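Substrate-binding protein (Synechococcus sp., PDB 6WPN) probably binds an oligosaccharide in the periplasm as the substrate-binding component of a sugar transport system. Local coordinates at residues T29-L37 / L75-N89. Sequence-based numbering, arbitrary orientation.
Sequences TLQLWTLQL and LLAAVFARTAPDVVN
Parallel pairing of strand 30-35 with strand 87-90 joins two neighbouring strands in one lobe of a periplasmic-binding-protein fold, and Trp-33 and Pro-85 meet on one face of that pair. Between the strands, Trp-33 N donates to Val-87 O (3.0 Å) and Asn-89 N to Trp-33 O (2.9 Å). Just before the second strand the regular register lapses, and Asp-86 bonds Gln-31 at both ends: its N donates to Gln-31 O, while OD1 takes Gln-31 N through its anti lone pair (3.2 Å). With CG beside its own backbone N (chi1 -59°), Asp-86 holds OD1 against the Gln-31 amide; OD2 of this buried carboxylate is bonded to Ser-308. Helix 72-80 leads into strand 87-90 as part of the alpha/beta layering of the lobe, and the Trp-33 indole fills the angle between them. Pro-85 CG lies 3.5 Å from the centroid of the six-membered ring, 10° off its normal, a CH-pi contact to which the compact, puckered proline ring is well suited. At the ring edge, Leu-75 brings its backbone N into the ring plane and its CB to 3.8 Å from CZ3; the small Ala-78 lets its CB come obliquely to CH2 (3.9 Å). With an alanine in place of Trp-33, Pro-85 would probably lose its aromatic partner and a gap would open between the helix and the strand pair. On the other face, Leu-32 CD1 packs on Val-87 CG1 (3.8 Å), and helix 311-321 covers both side chains. At the far end, Asn-89 OD1 accepts a weak bond from Leu-35 N, while its ND2 reaches Thr-301 O on strand 295-303.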
ATOM      1  N   THR A  29      20.952   6.081 -23.161  1.00 86.38           N
ATOM      2  CA  THR A  29      19.549   5.931 -22.794  1.00 92.68           C
ATOM      3  C   THR A  29      19.383   5.505 -21.336  1.00 87.09           C
ATOM      4  O   THR A  29      20.246   4.835 -20.769  1.00 88.01           O
ATOM      5  CB  THR A  29      18.830   4.897 -23.692  1.00 96.81           C
ATOM      6  OG1 THR A  29      19.445   3.609 -23.543  1.00 92.09           O
ATOM      7  CG2 THR A  29      18.876   5.324 -25.152  1.00102.63           C
ATOM      8  N   LEU A  30      18.264   5.905 -20.742  1.00 70.34           N
ATOM      9  CA  LEU A  30      17.923   5.554 -19.373  1.00 54.63           C
ATOM     10  C   LEU A  30      16.868   4.459 -19.377  1.00 52.37           C
ATOM     11  O   LEU A  30      16.022   4.392 -20.272  1.00 60.21           O
ATOM     12  CB  LEU A  30      17.398   6.776 -18.618  1.00 57.31           C
ATOM     13  CG  LEU A  30      18.349   7.968 -18.527  1.00 58.93           C
ATOM     14  CD1 LEU A  30      17.618   9.213 -18.045  1.00 60.84           C
ATOM     15  CD2 LEU A  30      19.516   7.647 -17.617  1.00 60.86           C
ATOM     16  N   GLN A  31      16.931   3.585 -18.381  1.00 52.27           N
ATOM     17  CA  GLN A  31      15.920   2.554 -18.191  1.00 60.31           C
ATOM     18  C   GLN A  31      15.145   2.854 -16.915  1.00 59.93           C
ATOM     19  O   GLN A  31      15.735   2.945 -15.832  1.00 57.73           O
ATOM     20  CB  GLN A  31      16.530   1.153 -18.150  1.00 61.00           C
ATOM     21  CG  GLN A  31      17.136   0.675 -19.449  1.00 78.26           C
ATOM     22  CD  GLN A  31      17.782  -0.692 -19.305  1.00 90.22           C
ATOM     23  OE1 GLN A  31      18.190  -1.087 -18.208  1.00 80.73           O
ATOM     24  NE2 GLN A  31      17.863  -1.428 -20.406  1.00103.50           N
ATOM     25  N   LEU A  32      13.832   3.028 -17.052  1.00 57.80           N
ATOM     26  CA  LEU A  32      12.939   3.290 -15.932  1.00 52.70           C
ATOM     27  C   LEU A  32      12.188   2.014 -15.579  1.00 47.09           C
ATOM     28  O   LEU A  32      11.676   1.326 -16.468  1.00 56.21           O
ATOM     29  CB  LEU A  32      11.950   4.406 -16.271  1.00 55.63           C
ATOM     30  CG  LEU A  32      10.781   4.609 -15.302  1.00 52.65           C
ATOM     31  CD1 LEU A  32      11.249   5.195 -13.973  1.00 47.16           C
ATOM     32  CD2 LEU A  32       9.721   5.486 -15.935  1.00 55.84           C
ATOM     33  N   TRP A  33      12.147   1.694 -14.289  1.00 51.58           N
ATOM     34  CA  TRP A  33      11.470   0.508 -13.778  1.00 49.60           C
ATOM     35  C   TRP A  33      10.331   0.954 -12.872  1.00 48.70           C
ATOM     36  O   TRP A  33      10.569   1.622 -11.861  1.00 58.79           O
ATOM     37  CB  TRP A  33      12.442  -0.377 -12.995  1.00 48.87           C
ATOM     38  CG  TRP A  33      13.394  -1.171 -13.836  1.00 61.18           C
ATOM     39  CD1 TRP A  33      13.732  -0.942 -15.140  1.00 67.33           C
ATOM     40  CD2 TRP A  33      14.167  -2.301 -13.414  1.00 62.90           C
ATOM     41  NE1 TRP A  33      14.651  -1.875 -15.561  1.00 61.48           N
ATOM     42  CE2 TRP A  33      14.939  -2.718 -14.519  1.00 67.02           C
ATOM     43  CE3 TRP A  33      14.276  -3.005 -12.212  1.00 64.08           C
ATOM     44  CZ2 TRP A  33      15.808  -3.807 -14.458  1.00 66.05           C
ATOM     45  CZ3 TRP A  33      15.136  -4.086 -12.152  1.00 67.94           C
ATOM     46  CH2 TRP A  33      15.893  -4.475 -13.268  1.00 68.40           C
ATOM     47  N   THR A  34       9.103   0.582 -13.222  1.00 49.07           N
ATOM     48  CA  THR A  34       7.935   0.923 -12.422  1.00 54.77           C
ATOM     49  C   THR A  34       7.253  -0.348 -11.934  1.00 53.81           C
ATOM     50  O   THR A  34       7.477  -1.440 -12.462  1.00 52.04           O
ATOM     51  CB  THR A  34       6.930   1.785 -13.206  1.00 54.78           C
ATOM     52  OG1 THR A  34       6.506   1.088 -14.384  1.00 56.17           O
ATOM     53  CG2 THR A  34       7.560   3.108 -13.607  1.00 50.10           C
ATOM     54  N   LEU A  35       6.402  -0.189 -10.922  1.00 53.93           N
ATOM     55  CA  LEU A  35       5.761  -1.308 -10.241  1.00 54.98           C
ATOM     56  C   LEU A  35       4.269  -1.325 -10.539  1.00 59.35           C
ATOM     57  O   LEU A  35       3.561  -0.363 -10.221  1.00 67.59           O
ATOM     58  CB  LEU A  35       5.984  -1.222  -8.732  1.00 63.12           C
ATOM     59  CG  LEU A  35       7.425  -1.392  -8.276  1.00 63.87           C
ATOM     60  CD1 LEU A  35       7.496  -1.482  -6.760  1.00 57.02           C
ATOM     61  CD2 LEU A  35       8.012  -2.621  -8.931  1.00 67.70           C
ATOM     62  N   GLN A  36       3.805  -2.422 -11.131  1.00 63.31           N
ATOM     63  CA  GLN A  36       2.385  -2.719 -11.346  1.00 75.45           C
ATOM     64  C   GLN A  36       1.625  -1.490 -11.855  1.00 73.30           C
ATOM     65  O   GLN A  36       0.654  -1.026 -11.256  1.00 77.06           O
ATOM     66  CB  GLN A  36       1.751  -3.265 -10.065  1.00 83.69           C
ATOM     67  CG  GLN A  36       2.198  -4.686  -9.683  1.00 99.88           C
ATOM     68  CD  GLN A  36       1.520  -5.796 -10.480  1.00115.82           C
ATOM     69  OE1 GLN A  36       1.101  -5.601 -11.622  1.00122.22           O
ATOM     70  NE2 GLN A  36       1.425  -6.979  -9.877  1.00118.48           N
ATOM     71  N   LEU A  37       2.088  -0.973 -12.989  1.00 72.32           N
ATOM     72  CA  LEU A  37       1.452   0.162 -13.648  1.00 72.90           C
ATOM     73  C   LEU A  37       0.861  -0.246 -14.992  1.00 83.48           C
ATOM     74  O   LEU A  37       0.704   0.587 -15.888  1.00 89.47           O
ATOM     75  CB  LEU A  37       2.459   1.297 -13.844  1.00 66.70           C
ATOM     76  CG  LEU A  37       3.027   1.972 -12.597  1.00 66.09           C
ATOM     77  CD1 LEU A  37       4.116   2.971 -12.966  1.00 76.88           C
ATOM     78  CD2 LEU A  37       1.913   2.647 -11.814  1.00 62.76           C
ATOM     79  N   LEU A  75      16.249  -6.942 -10.499  1.00 62.70           N
ATOM     80  CA  LEU A  75      17.334  -5.999 -10.236  1.00 64.15           C
ATOM     81  C   LEU A  75      18.671  -6.714 -10.082  1.00 71.03           C
ATOM     82  O   LEU A  75      19.698  -6.230 -10.574  1.00 70.27           O
ATOM     83  CB  LEU A  75      17.025  -5.177  -8.983  1.00 63.48           C
ATOM     84  CG  LEU A  75      18.018  -4.055  -8.656  1.00 60.02           C
ATOM     85  CD1 LEU A  75      17.916  -2.922  -9.658  1.00 63.64           C
ATOM     86  CD2 LEU A  75      17.818  -3.545  -7.239  1.00 63.12           C
ATOM     87  N   LEU A  76      18.677  -7.869  -9.413  1.00 74.86           N
ATOM     88  CA  LEU A  76      19.912  -8.633  -9.256  1.00 72.04           C
ATOM     89  C   LEU A  76      20.463  -9.090 -10.600  1.00 67.43           C
ATOM     90  O   LEU A  76      21.677  -9.038 -10.831  1.00 72.74           O
ATOM     91  CB  LEU A  76      19.670  -9.833  -8.340  1.00 66.55           C
ATOM     92  CG  LEU A  76      20.870 -10.715  -8.004  1.00 65.04           C
ATOM     93  CD1 LEU A  76      21.833  -9.997  -7.080  1.00 66.49           C
ATOM     94  CD2 LEU A  76      20.390 -12.008  -7.372  1.00 62.96           C
ATOM     95  N   ALA A  77      19.587  -9.533 -11.506  1.00 63.48           N
ATOM     96  CA  ALA A  77      20.050  -9.971 -12.818  1.00 71.08           C
ATOM     97  C   ALA A  77      20.676  -8.820 -13.598  1.00 69.37           C
ATOM     98  O   ALA A  77      21.713  -8.993 -14.250  1.00 68.23           O
ATOM     99  CB  ALA A  77      18.889 -10.588 -13.599  1.00 62.98           C
ATOM    100  N   ALA A  78      20.069  -7.632 -13.532  1.00 62.87           N
ATOM    101  CA  ALA A  78      20.591  -6.493 -14.281  1.00 64.44           C
ATOM    102  C   ALA A  78      21.900  -5.984 -13.688  1.00 65.19           C
ATOM    103  O   ALA A  78      22.795  -5.548 -14.422  1.00 55.46           O
ATOM    104  CB  ALA A  78      19.549  -5.374 -14.322  1.00 60.21           C
ATOM    105  N   VAL A  79      22.027  -6.025 -12.360  1.00 67.22           N
ATOM    106  CA  VAL A  79      23.252  -5.562 -11.717  1.00 69.62           C
ATOM    107  C   VAL A  79      24.369  -6.573 -11.929  1.00 75.34           C
ATOM    108  O   VAL A  79      25.541  -6.200 -12.067  1.00 74.29           O
ATOM    109  CB  VAL A  79      22.995  -5.285 -10.223  1.00 67.73           C
ATOM    110  CG1 VAL A  79      24.271  -4.885  -9.531  1.00 71.40           C
ATOM    111  CG2 VAL A  79      21.967  -4.184 -10.060  1.00 64.47           C
ATOM    112  N   PHE A  80      24.023  -7.861 -11.988  1.00 74.13           N
ATOM    113  CA  PHE A  80      25.009  -8.890 -12.293  1.00 76.05           C
ATOM    114  C   PHE A  80      25.600  -8.687 -13.681  1.00 75.46           C
ATOM    115  O   PHE A  80      26.790  -8.940 -13.903  1.00 91.76           O
ATOM    116  CB  PHE A  80      24.355 -10.267 -12.196  1.00 87.29           C
ATOM    117  CG  PHE A  80      25.051 -11.207 -11.266  1.00 88.66           C
ATOM    118  CD1 PHE A  80      25.167 -10.909  -9.921  1.00 87.70           C
ATOM    119  CD2 PHE A  80      25.570 -12.403 -11.732  1.00 90.40           C
ATOM    120  CE1 PHE A  80      25.802 -11.776  -9.061  1.00 89.00           C
ATOM    121  CE2 PHE A  80      26.204 -13.278 -10.874  1.00 94.46           C
ATOM    122  CZ  PHE A  80      26.323 -12.963  -9.536  1.00 91.75           C
ATOM    123  N   ALA A  81      24.784  -8.233 -14.627  1.00 65.08           N
ATOM    124  CA  ALA A  81      25.240  -7.925 -15.975  1.00 73.68           C
ATOM    125  C   ALA A  81      25.836  -6.533 -16.111  1.00 75.30           C
ATOM    126  O   ALA A  81      26.180  -6.139 -17.231  1.00 79.78           O
ATOM    127  CB  ALA A  81      24.079  -8.071 -16.959  1.00 67.91           C
ATOM    128  N   ARG A  82      25.958  -5.785 -15.015  1.00 79.58           N
ATOM    129  CA  ARG A  82      26.445  -4.406 -15.055  1.00 87.08           C
ATOM    130  C   ARG A  82      25.616  -3.571 -16.028  1.00 86.55           C
ATOM    131  O   ARG A  82      26.140  -2.781 -16.816  1.00 93.76           O
ATOM    132  CB  ARG A  82      27.933  -4.343 -15.410  1.00 96.11           C
ATOM    133  CG  ARG A  82      28.575  -3.009 -15.055  1.00103.99           C
ATOM    134  CD  ARG A  82      30.014  -3.136 -14.616  1.00111.95           C
ATOM    135  NE  ARG A  82      30.538  -1.833 -14.217  1.00114.96           N
ATOM    136  CZ  ARG A  82      31.820  -1.583 -13.981  1.00116.60           C
ATOM    137  NH1 ARG A  82      32.720  -2.550 -14.114  1.00112.37           N
ATOM    138  NH2 ARG A  82      32.202  -0.364 -13.621  1.00118.32           N
ATOM    139  N   THR A  83      24.300  -3.773 -15.989  1.00 66.34           N
ATOM    140  CA  THR A  83      23.330  -2.979 -16.736  1.00 63.26           C
ATOM    141  C   THR A  83      22.190  -2.571 -15.813  1.00 75.08           C
ATOM    142  O   THR A  83      21.004  -2.709 -16.129  1.00 76.11           O
ATOM    143  CB  THR A  83      22.800  -3.730 -17.957  1.00 58.11           C
ATOM    144  OG1 THR A  83      22.286  -5.003 -17.553  1.00 61.91           O
ATOM    145  CG2 THR A  83      23.899  -3.928 -18.995  1.00 62.29           C
ATOM    146  N   ALA A  84      22.554  -2.051 -14.645  1.00 74.78           N
ATOM    147  CA  ALA A  84      21.563  -1.708 -13.640  1.00 68.62           C
ATOM    148  C   ALA A  84      20.684  -0.564 -14.140  1.00 58.00           C
ATOM    149  O   ALA A  84      21.174   0.347 -14.815  1.00 52.11           O
ATOM    150  CB  ALA A  84      22.241  -1.311 -12.329  1.00 68.02           C
ATOM    151  N   PRO A  85      19.389  -0.588 -13.834  1.00 48.49           N
ATOM    152  CA  PRO A  85      18.511   0.501 -14.271  1.00 57.34           C
ATOM    153  C   PRO A  85      18.902   1.803 -13.595  1.00 53.77           C
ATOM    154  O   PRO A  85      19.609   1.828 -12.586  1.00 56.49           O
ATOM    155  CB  PRO A  85      17.118   0.036 -13.839  1.00 59.54           C
ATOM    156  CG  PRO A  85      17.378  -0.917 -12.718  1.00 62.26           C
ATOM    157  CD  PRO A  85      18.669  -1.600 -13.044  1.00 48.38           C
ATOM    158  N   ASP A  86      18.443   2.903 -14.182  1.00 58.17           N
ATOM    159  CA  ASP A  86      18.834   4.211 -13.674  1.00 65.37           C
ATOM    160  C   ASP A  86      17.857   4.774 -12.647  1.00 53.71           C
ATOM    161  O   ASP A  86      18.287   5.385 -11.663  1.00 56.98           O
ATOM    162  CB  ASP A  86      19.003   5.180 -14.847  1.00 75.15           C
ATOM    163  CG  ASP A  86      20.058   4.707 -15.838  1.00 80.60           C
ATOM    164  OD1 ASP A  86      19.688   4.295 -16.957  1.00 86.40           O
ATOM    165  OD2 ASP A  86      21.256   4.717 -15.485  1.00 83.35           O
ATOM    166  N   VAL A  87      16.555   4.568 -12.841  1.00 46.58           N
ATOM    167  CA  VAL A  87      15.537   4.961 -11.871  1.00 48.16           C
ATOM    168  C   VAL A  87      14.661   3.753 -11.586  1.00 46.25           C
ATOM    169  O   VAL A  87      14.133   3.131 -12.515  1.00 59.25           O
ATOM    170  CB  VAL A  87      14.670   6.138 -12.365  1.00 46.81           C
ATOM    171  CG1 VAL A  87      13.627   6.486 -11.325  1.00 48.79           C
ATOM    172  CG2 VAL A  87      15.526   7.355 -12.675  1.00 48.83           C
ATOM    173  N   VAL A  88      14.507   3.420 -10.311  1.00 49.29           N
ATOM    174  CA  VAL A  88      13.726   2.264  -9.899  1.00 55.65           C
ATOM    175  C   VAL A  88      12.618   2.731  -8.971  1.00 47.61           C
ATOM    176  O   VAL A  88      12.845   3.553  -8.076  1.00 48.25           O
ATOM    177  CB  VAL A  88      14.598   1.196  -9.209  1.00 52.66           C
ATOM    178  CG1 VAL A  88      13.780  -0.050  -8.923  1.00 60.24           C
ATOM    179  CG2 VAL A  88      15.776   0.853 -10.074  1.00 60.30           C
ATOM    180  N   ASN A  89      11.425   2.185  -9.178  1.00 51.08           N
ATOM    181  CA  ASN A  89      10.256   2.500  -8.369  1.00 60.01           C
ATOM    182  C   ASN A  89      10.209   1.566  -7.165  1.00 59.14           C
ATOM    183  O   ASN A  89      10.152   0.342  -7.326  1.00 50.49           O
ATOM    184  CB  ASN A  89       8.990   2.373  -9.215  1.00 64.45           C
ATOM    185  CG  ASN A  89       7.735   2.631  -8.430  1.00 63.05           C
ATOM    186  OD1 ASN A  89       6.704   2.019  -8.689  1.00 73.57           O
ATOM    187  ND2 ASN A  89       7.806   3.545  -7.470  1.00 63.94           N
TER